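Local coordinates for mitotic checkpoint control protein kinase BUB1 (Drosophila melanogaster, PDB 6JKK) that probably acts as an ATP-dependent protein kinase at the kinetochore in the mitotic checkpoint, this chain being the kinase domain of the longer BubR1 protein, at residues A[174-180]-A[244-249]; A[167-171]-A[310-314]; A[250-256]-A[294-299]. Numbering follows the deposited sequence.

How the contacts relate
All three contacts lie within the helical lobe of the kinase domain, their centres about 11 to 13 Å apart: 12 Å between contacts 1 and 2, 13 Å between 1 and 3, 11 Å between 2 and 3. Contacts 1 and 2 share helix 156-175, contacts 1 and 3 share helix 246-261, and helices 288-299 and 310-322 follow each other in sequence. Along the chain, contact 1 closes before contact 3 opens, and both are nested inside the loop closed by contact 2. Leu249, Leu298 and Leu310 touch across the boundaries, so the hydrophobic interior is continuous, and contact 1 joins it to the HxD segment of the catalytic loop.

Contact 1: A[174-180]-A[244-249]; sequences HAMGIIH and TYQLDL
The start of the kinase catalytic loop meets the first turn of helix 246-261, the αF helix of the kinase fold, with Asp248 of that helix at the centre. Helix 156-175 ends in a Schellman motif at Gly177, whose positive phi (78°) suits a residue without a side chain. The chain then extends through strand 178-179 and turns back to helical angles at His180. On the partner segment, Thr244 (phi/psi -134°/-97°) leads into the helix, and its N donates to Gln246 OE1 at 2.7 Å. The nearest CA pairs are Ile179–Tyr245 (6.1 Å) and His180–Asp248 (6.5 Å). Asp248 (chi1 m) reaches across with one oxygen accepting two bonds: His174 NE2 and His180 N both donate to Asp248 OD2 at 2.8 Å. A short carboxylate suits this buried spot, meeting a side chain and a backbone amide at once, while its other oxygen takes Ala181 N. His174 (m) lies against Tyr245 (m) at an oblique 53° between planes, His174 CG to Tyr245 CD1 3.4 Å; Tyr245 CB also makes an off-centre CH-pi contact with the imidazole. Beta-branched Ile179 suits the extended strand and packs on the tyrosine: its CG1 lies 3.5 Å from Tyr245 CD1, and its CD1 sits over one face of that ring. The His180 side chain (t) leads away to bond Ile206 O and meet the Phe208 ring. The HxD histidine meeting the DFG phenylalanine, its backbone held by the αF aspartate, is the arrangement seen at the base of the regulatory spine of protein kinases, consistent with that role here.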
# COMPACT_ATOMS: atom_id res chain seq x y z
N HIS A 174 -1.44 -3.71 -10.65
CA HIS A 174 -0.50 -4.32 -11.58
C HIS A 174 -1.05 -4.28 -13.01
O HIS A 174 -0.29 -4.15 -13.97
CB HIS A 174 -0.17 -5.75 -11.13
CG HIS A 174 0.66 -5.80 -9.87
ND1 HIS A 174 1.04 -6.98 -9.28
CD2 HIS A 174 1.17 -4.80 -9.11
CE1 HIS A 174 1.76 -6.71 -8.20
NE2 HIS A 174 1.85 -5.40 -8.07
N ALA A 175 -2.37 -4.34 -13.16
CA ALA A 175 -2.99 -4.26 -14.48
C ALA A 175 -2.75 -2.90 -15.14
O ALA A 175 -2.82 -2.76 -16.37
CB ALA A 175 -4.48 -4.53 -14.38
N MET A 176 -2.47 -1.90 -14.31
CA MET A 176 -2.14 -0.56 -14.77
C MET A 176 -0.63 -0.39 -14.97
O MET A 176 -0.17 0.69 -15.35
CB MET A 176 -2.66 0.49 -13.78
CG MET A 176 -4.19 0.63 -13.77
SD MET A 176 -4.81 1.94 -12.68
CE MET A 176 -4.74 1.14 -11.07
N GLY A 177 0.14 -1.45 -14.73
CA GLY A 177 1.58 -1.42 -14.96
C GLY A 177 2.36 -0.69 -13.88
O GLY A 177 3.45 -0.17 -14.13
N ILE A 178 1.81 -0.67 -12.67
CA ILE A 178 2.48 -0.01 -11.55
C ILE A 178 2.84 -1.02 -10.46
O ILE A 178 2.01 -1.84 -10.06
CB ILE A 178 1.59 1.11 -10.95
CG1 ILE A 178 1.21 2.13 -12.04
CG2 ILE A 178 2.28 1.79 -9.76
CD1 ILE A 178 2.28 3.18 -12.28
N ILE A 179 4.09 -0.96 -9.99
CA ILE A 179 4.53 -1.74 -8.84
C ILE A 179 4.63 -0.78 -7.66
O ILE A 179 5.35 0.21 -7.74
CB ILE A 179 5.89 -2.43 -9.10
CG1 ILE A 179 5.78 -3.35 -10.32
CG2 ILE A 179 6.33 -3.24 -7.88
CD1 ILE A 179 7.11 -3.78 -10.91
N HIS A 180 3.90 -1.05 -6.58
CA HIS A 180 3.91 -0.16 -5.43
C HIS A 180 5.31 -0.11 -4.82
O HIS A 180 5.82 0.97 -4.48
CB HIS A 180 2.88 -0.60 -4.38
CG HIS A 180 2.86 0.28 -3.17
ND1 HIS A 180 3.79 0.17 -2.16
CD2 HIS A 180 2.03 1.29 -2.81
CE1 HIS A 180 3.54 1.08 -1.23
NE2 HIS A 180 2.47 1.76 -1.60
N THR A 244 10.03 -8.30 -10.98
CA THR A 244 9.22 -7.12 -11.23
C THR A 244 8.09 -7.13 -10.21
O THR A 244 8.28 -6.73 -9.06
CB THR A 244 8.63 -7.09 -12.66
OG1 THR A 244 7.96 -8.32 -12.94
CG2 THR A 244 9.74 -6.86 -13.69
N TYR A 245 6.92 -7.61 -10.62
CA TYR A 245 5.73 -7.60 -9.75
C TYR A 245 5.85 -8.50 -8.52
O TYR A 245 5.11 -8.31 -7.55
CB TYR A 245 4.48 -7.95 -10.57
CG TYR A 245 4.24 -7.01 -11.74
CD1 TYR A 245 3.56 -5.81 -11.57
CD2 TYR A 245 4.71 -7.33 -13.01
CE1 TYR A 245 3.35 -4.95 -12.63
CE2 TYR A 245 4.50 -6.48 -14.07
CZ TYR A 245 3.82 -5.29 -13.88
OH TYR A 245 3.62 -4.45 -14.95
N GLN A 246 6.78 -9.46 -8.54
CA GLN A 246 6.98 -10.36 -7.40
C GLN A 246 7.24 -9.59 -6.10
O GLN A 246 6.92 -10.07 -5.01
CB GLN A 246 8.15 -11.32 -7.65
CG GLN A 246 8.02 -12.20 -8.90
CD GLN A 246 8.64 -11.56 -10.13
OE1 GLN A 246 8.46 -10.37 -10.39
NE2 GLN A 246 9.39 -12.35 -10.89
N LEU A 247 7.84 -8.40 -6.22
CA LEU A 247 8.18 -7.59 -5.05
C LEU A 247 6.93 -7.20 -4.26
O LEU A 247 6.93 -7.22 -3.02
CB LEU A 247 8.95 -6.32 -5.48
CG LEU A 247 9.47 -5.43 -4.35
CD1 LEU A 247 10.44 -6.20 -3.46
CD2 LEU A 247 10.12 -4.17 -4.88
N ASP A 248 5.87 -6.85 -4.98
CA ASP A 248 4.60 -6.51 -4.35
C ASP A 248 3.92 -7.74 -3.77
O ASP A 248 3.32 -7.68 -2.70
CB ASP A 248 3.67 -5.85 -5.37
CG ASP A 248 3.89 -4.37 -5.49
OD1 ASP A 248 4.79 -3.85 -4.79
OD2 ASP A 248 3.18 -3.73 -6.29
N LEU A 249 4.02 -8.86 -4.49
CA LEU A 249 3.35 -10.09 -4.07
C LEU A 249 4.02 -10.63 -2.81
O LEU A 249 3.36 -11.21 -1.94
CB LEU A 249 3.36 -11.12 -5.21
CG LEU A 249 2.71 -10.63 -6.51
CD1 LEU A 249 2.62 -11.72 -7.55
CD2 LEU A 249 1.33 -10.04 -6.25

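Contact 2: A[167-171]-A[310-314]; sequences LDIVD and LQQLR
Two helices of the kinase C-terminal lobe lie side by side and nearly antiparallel here, the axes of the short segments 167-171 and 310-314 approaching to 9.6 Å at 168°. The closest CA pairs are Leu167–Leu310 at 6.2 Å and Asp168–Gln311 at 7.3 Å. Each helix lends a leucine to a hollow on the other. Leu310 (m, t) projects between Leu167 and the residues three and four places on, Val170 and Asp171: its CD2 is 4.0 Å from Leu167 CD2, while its CD1 comes 4.1 Å from Val170 CG1 and 3.8 Å from Asp171 CA. In return Leu167 (m, t) fills the space bounded by Leu310, Leu313 and Arg314, with Leu167 CD1 4.0 Å from Leu313 CB and Leu167 CB 3.6 Å from Arg314 CG, so the aliphatic stem of the arginine serves as a wall. Leucine suits both places because its branched end broadens to fill such a hollow.

Along one flank the partners are polar. The amide of Gln311 (m, m) bridges two acids one turn apart: Gln311 NE2 donates to Asp168 OD1 at 3.0 Å and to Asp171 OD2 at 2.8 Å. Gln311 OE1 in turn accepts from Arg314 NH1 at 3.0 Å. A water links Asp171 OD1 (2.7 Å) with Leu310 N (2.8 Å), an amide in the first turn of its helix. Arg314 also bonds Cys164 O and Asn199 OD1. Its guanidinium presents a face to Asp168, and the salt bridge, Asp168 OD2 to Arg314 NH2, is long at 3.6 Å and purely electrostatic. The chemistry thus implies apolar packing for adhesion, with directional specificity coming chiefly from the glutamine.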
# COMPACT_ATOMS: atom_id res chain seq x y z
N LEU A 167 -5.78 -8.32 -2.31
CA LEU A 167 -5.48 -8.99 -3.57
C LEU A 167 -6.14 -8.25 -4.73
O LEU A 167 -5.54 -8.11 -5.80
CB LEU A 167 -5.96 -10.44 -3.54
CG LEU A 167 -5.01 -11.43 -2.87
CD1 LEU A 167 -5.77 -12.67 -2.42
CD2 LEU A 167 -3.89 -11.79 -3.83
N ASP A 168 -7.37 -7.79 -4.53
CA ASP A 168 -8.10 -7.10 -5.59
C ASP A 168 -7.41 -5.77 -5.91
O ASP A 168 -7.26 -5.39 -7.07
CB ASP A 168 -9.55 -6.85 -5.17
CG ASP A 168 -10.55 -7.10 -6.30
OD1 ASP A 168 -10.17 -7.71 -7.33
OD2 ASP A 168 -11.72 -6.70 -6.13
N ILE A 169 -6.97 -5.07 -4.86
CA ILE A 169 -6.33 -3.77 -5.04
C ILE A 169 -5.00 -3.90 -5.78
O ILE A 169 -4.70 -3.11 -6.69
CB ILE A 169 -6.13 -3.07 -3.68
CG1 ILE A 169 -7.49 -2.69 -3.08
CG2 ILE A 169 -5.26 -1.83 -3.82
CD1 ILE A 169 -7.44 -2.27 -1.60
N VAL A 170 -4.20 -4.89 -5.41
CA VAL A 170 -2.90 -5.12 -6.05
C VAL A 170 -3.08 -5.60 -7.49
O VAL A 170 -2.35 -5.17 -8.39
CB VAL A 170 -2.07 -6.13 -5.22
CG1 VAL A 170 -0.78 -6.51 -5.94
CG2 VAL A 170 -1.75 -5.53 -3.87
N ASP A 171 -4.04 -6.50 -7.71
CA ASP A 171 -4.34 -6.99 -9.05
C ASP A 171 -4.65 -5.83 -10.00
O ASP A 171 -4.09 -5.75 -11.10
CB ASP A 171 -5.50 -7.98 -9.00
CG ASP A 171 -5.58 -8.87 -10.24
OD1 ASP A 171 -4.52 -9.29 -10.76
OD2 ASP A 171 -6.71 -9.17 -10.68
N LEU A 310 -4.05 -13.74 -9.35
CA LEU A 310 -4.50 -13.22 -8.06
C LEU A 310 -6.01 -13.42 -7.84
O LEU A 310 -6.47 -13.55 -6.71
CB LEU A 310 -4.13 -11.74 -7.90
CG LEU A 310 -2.65 -11.36 -8.03
CD1 LEU A 310 -2.41 -9.91 -7.62
CD2 LEU A 310 -1.78 -12.29 -7.20
N GLN A 311 -6.77 -13.45 -8.93
CA GLN A 311 -8.21 -13.67 -8.83
C GLN A 311 -8.54 -15.09 -8.38
O GLN A 311 -9.50 -15.29 -7.64
CB GLN A 311 -8.92 -13.34 -10.15
CG GLN A 311 -8.94 -11.84 -10.46
CD GLN A 311 -9.52 -11.00 -9.32
OE1 GLN A 311 -10.52 -11.37 -8.69
NE2 GLN A 311 -8.89 -9.85 -9.05
N GLN A 312 -7.74 -16.06 -8.82
CA GLN A 312 -7.93 -17.45 -8.37
C GLN A 312 -7.70 -17.54 -6.85
O GLN A 312 -8.37 -18.31 -6.15
CB GLN A 312 -6.97 -18.39 -9.10
CG GLN A 312 -6.80 -19.77 -8.45
CD GLN A 312 -8.09 -20.58 -8.44
OE1 GLN A 312 -8.94 -20.42 -9.31
NE2 GLN A 312 -8.23 -21.46 -7.45
N LEU A 313 -6.77 -16.75 -6.35
CA LEU A 313 -6.52 -16.72 -4.91
C LEU A 313 -7.72 -16.10 -4.19
O LEU A 313 -8.11 -16.56 -3.11
CB LEU A 313 -5.23 -15.96 -4.59
CG LEU A 313 -3.95 -16.62 -5.09
CD1 LEU A 313 -2.73 -15.82 -4.68
CD2 LEU A 313 -3.86 -18.05 -4.59
N ARG A 314 -8.30 -15.06 -4.78
CA ARG A 314 -9.49 -14.44 -4.20
C ARG A 314 -10.63 -15.46 -4.18
O ARG A 314 -11.36 -15.54 -3.20
CB ARG A 314 -9.90 -13.18 -4.98
CG ARG A 314 -8.96 -12.00 -4.82
CD ARG A 314 -9.54 -10.73 -5.46
NE ARG A 314 -10.69 -10.21 -4.72
CZ ARG A 314 -11.94 -10.18 -5.17
NH1 ARG A 314 -12.22 -10.62 -6.39
NH2 ARG A 314 -12.91 -9.68 -4.41
O HOH W 1 -4.70 -11.95 -11.41

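Contact 3: A[250-256]-A[294-299]; sequences YGLVSVM and IFRTLL
A methionine sulfur at the edge of a phenylalanine ring marks this otherwise purely apolar helix pair: Met256 SD lies 5.5 Å from the centroid of the Phe295 ring, a Met-aromatic contact. Helices 250-256 and 294-299 run roughly antiparallel, at 154°, with axes 9.1 Å apart. Tyr250–Leu299 (5.8 Å) and Val253–Phe295 (6.2 Å) are the nearest CA pairs. Compact Val253 (t) allows this close approach, its CG2 resting 3.5 Å from Leu298 CB and its CG1 4.0 Å from Phe295 CD1. The unbranched Met256 (m, t, t) stretches farther, placing SD 3.8 Å from Ile294 CG2 and CE 4.0 Å from Leu298 CD1. At the other end, Tyr250 CD1 meets Leu299 CD2 at 3.6 Å, while the tyrosine hydroxyl bonds Leu231 O. Around the pair, Leu252 packs on Met166 and Leu167 of helix 156-175, Leu298 on Leu310 and Leu313 of helix 310-322, and Phe295 on Met277 and Pro278 of strand 276-278.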
# COMPACT_ATOMS: atom_id res chain seq x y z
N TYR A 250 5.32 -10.39 -2.69
CA TYR A 250 6.04 -10.69 -1.46
C TYR A 250 5.51 -9.80 -0.33
O TYR A 250 5.23 -10.29 0.77
CB TYR A 250 7.54 -10.48 -1.66
CG TYR A 250 8.38 -10.67 -0.41
CD1 TYR A 250 8.84 -11.93 -0.06
CD2 TYR A 250 8.72 -9.60 0.40
CE1 TYR A 250 9.62 -12.12 1.07
CE2 TYR A 250 9.48 -9.77 1.53
CZ TYR A 250 9.93 -11.03 1.86
OH TYR A 250 10.70 -11.20 2.99
N GLY A 251 5.36 -8.51 -0.61
CA GLY A 251 4.84 -7.57 0.37
C GLY A 251 3.45 -7.94 0.85
O GLY A 251 3.14 -7.83 2.04
N LEU A 252 2.62 -8.38 -0.10
CA LEU A 252 1.27 -8.84 0.18
C LEU A 252 1.25 -9.95 1.23
O LEU A 252 0.49 -9.90 2.19
CB LEU A 252 0.61 -9.35 -1.10
CG LEU A 252 -0.62 -8.63 -1.64
CD1 LEU A 252 -1.25 -9.43 -2.77
CD2 LEU A 252 -1.64 -8.36 -0.54
N VAL A 253 2.09 -10.97 1.02
CA VAL A 253 2.19 -12.07 1.98
C VAL A 253 2.61 -11.56 3.35
O VAL A 253 2.07 -11.97 4.37
CB VAL A 253 3.17 -13.16 1.50
CG1 VAL A 253 3.34 -14.23 2.56
CG2 VAL A 253 2.66 -13.79 0.23
N SER A 254 3.59 -10.65 3.36
CA SER A 254 4.09 -10.12 4.62
C SER A 254 2.96 -9.46 5.40
O SER A 254 2.89 -9.59 6.63
CB SER A 254 5.24 -9.13 4.38
OG SER A 254 4.74 -7.81 4.20
N VAL A 255 2.04 -8.79 4.70
CA VAL A 255 0.90 -8.16 5.36
C VAL A 255 -0.09 -9.20 5.88
O VAL A 255 -0.59 -9.10 7.01
CB VAL A 255 0.16 -7.18 4.43
CG1 VAL A 255 -1.03 -6.56 5.15
CG2 VAL A 255 1.10 -6.08 3.96
N MET A 256 -0.39 -10.21 5.06
CA MET A 256 -1.27 -11.29 5.49
C MET A 256 -0.70 -11.97 6.72
O MET A 256 -1.43 -12.32 7.64
CB MET A 256 -1.46 -12.32 4.37
CG MET A 256 -2.08 -11.79 3.09
SD MET A 256 -2.21 -13.14 1.91
CE MET A 256 -2.87 -12.26 0.48
N ILE A 294 -1.94 -20.02 -0.79
CA ILE A 294 -1.78 -18.59 -1.00
C ILE A 294 -0.34 -18.14 -0.80
O ILE A 294 0.23 -17.46 -1.65
CB ILE A 294 -2.73 -17.78 -0.08
CG1 ILE A 294 -4.19 -18.09 -0.42
CG2 ILE A 294 -2.46 -16.28 -0.22
CD1 ILE A 294 -5.17 -17.60 0.64
N PHE A 295 0.26 -18.53 0.33
CA PHE A 295 1.63 -18.13 0.64
C PHE A 295 2.61 -18.70 -0.39
O PHE A 295 3.48 -17.99 -0.89
CB PHE A 295 2.02 -18.59 2.05
CG PHE A 295 1.23 -17.93 3.16
CD1 PHE A 295 0.39 -16.86 2.90
CD2 PHE A 295 1.34 -18.40 4.46
CE1 PHE A 295 -0.34 -16.26 3.92
CE2 PHE A 295 0.62 -17.81 5.49
CZ PHE A 295 -0.22 -16.74 5.22
N ARG A 296 2.46 -19.98 -0.72
CA ARG A 296 3.37 -20.64 -1.65
C ARG A 296 3.29 -20.04 -3.05
O ARG A 296 4.31 -19.83 -3.71
CB ARG A 296 3.10 -22.15 -1.71
CG ARG A 296 4.15 -22.93 -2.49
CD ARG A 296 3.85 -24.42 -2.54
NE ARG A 296 2.84 -24.85 -1.57
CZ ARG A 296 1.56 -25.06 -1.87
NH1 ARG A 296 1.12 -24.88 -3.11
NH2 ARG A 296 0.72 -25.44 -0.92
N THR A 297 2.07 -19.75 -3.48
CA THR A 297 1.83 -19.21 -4.82
C THR A 297 2.40 -17.81 -4.96
O THR A 297 2.97 -17.45 -6.00
CB THR A 297 0.33 -19.19 -5.13
OG1 THR A 297 -0.18 -20.53 -5.08
CG2 THR A 297 0.06 -18.61 -6.50
N LEU A 298 2.24 -17.00 -3.92
CA LEU A 298 2.67 -15.61 -3.98
C LEU A 298 4.17 -15.46 -3.73
O LEU A 298 4.77 -14.48 -4.18
CB LEU A 298 1.87 -14.76 -2.99
CG LEU A 298 0.40 -14.49 -3.29
CD1 LEU A 298 -0.31 -13.87 -2.09
CD2 LEU A 298 0.25 -13.60 -4.50
N LEU A 299 4.77 -16.41 -3.03
CA LEU A 299 6.20 -16.35 -2.72
C LEU A 299 7.08 -17.03 -3.76
O LEU A 299 8.26 -16.70 -3.91
CB LEU A 299 6.49 -16.97 -1.35
CG LEU A 299 6.07 -16.18 -0.11
CD1 LEU A 299 6.35 -16.97 1.15
CD2 LEU A 299 6.80 -14.86 -0.08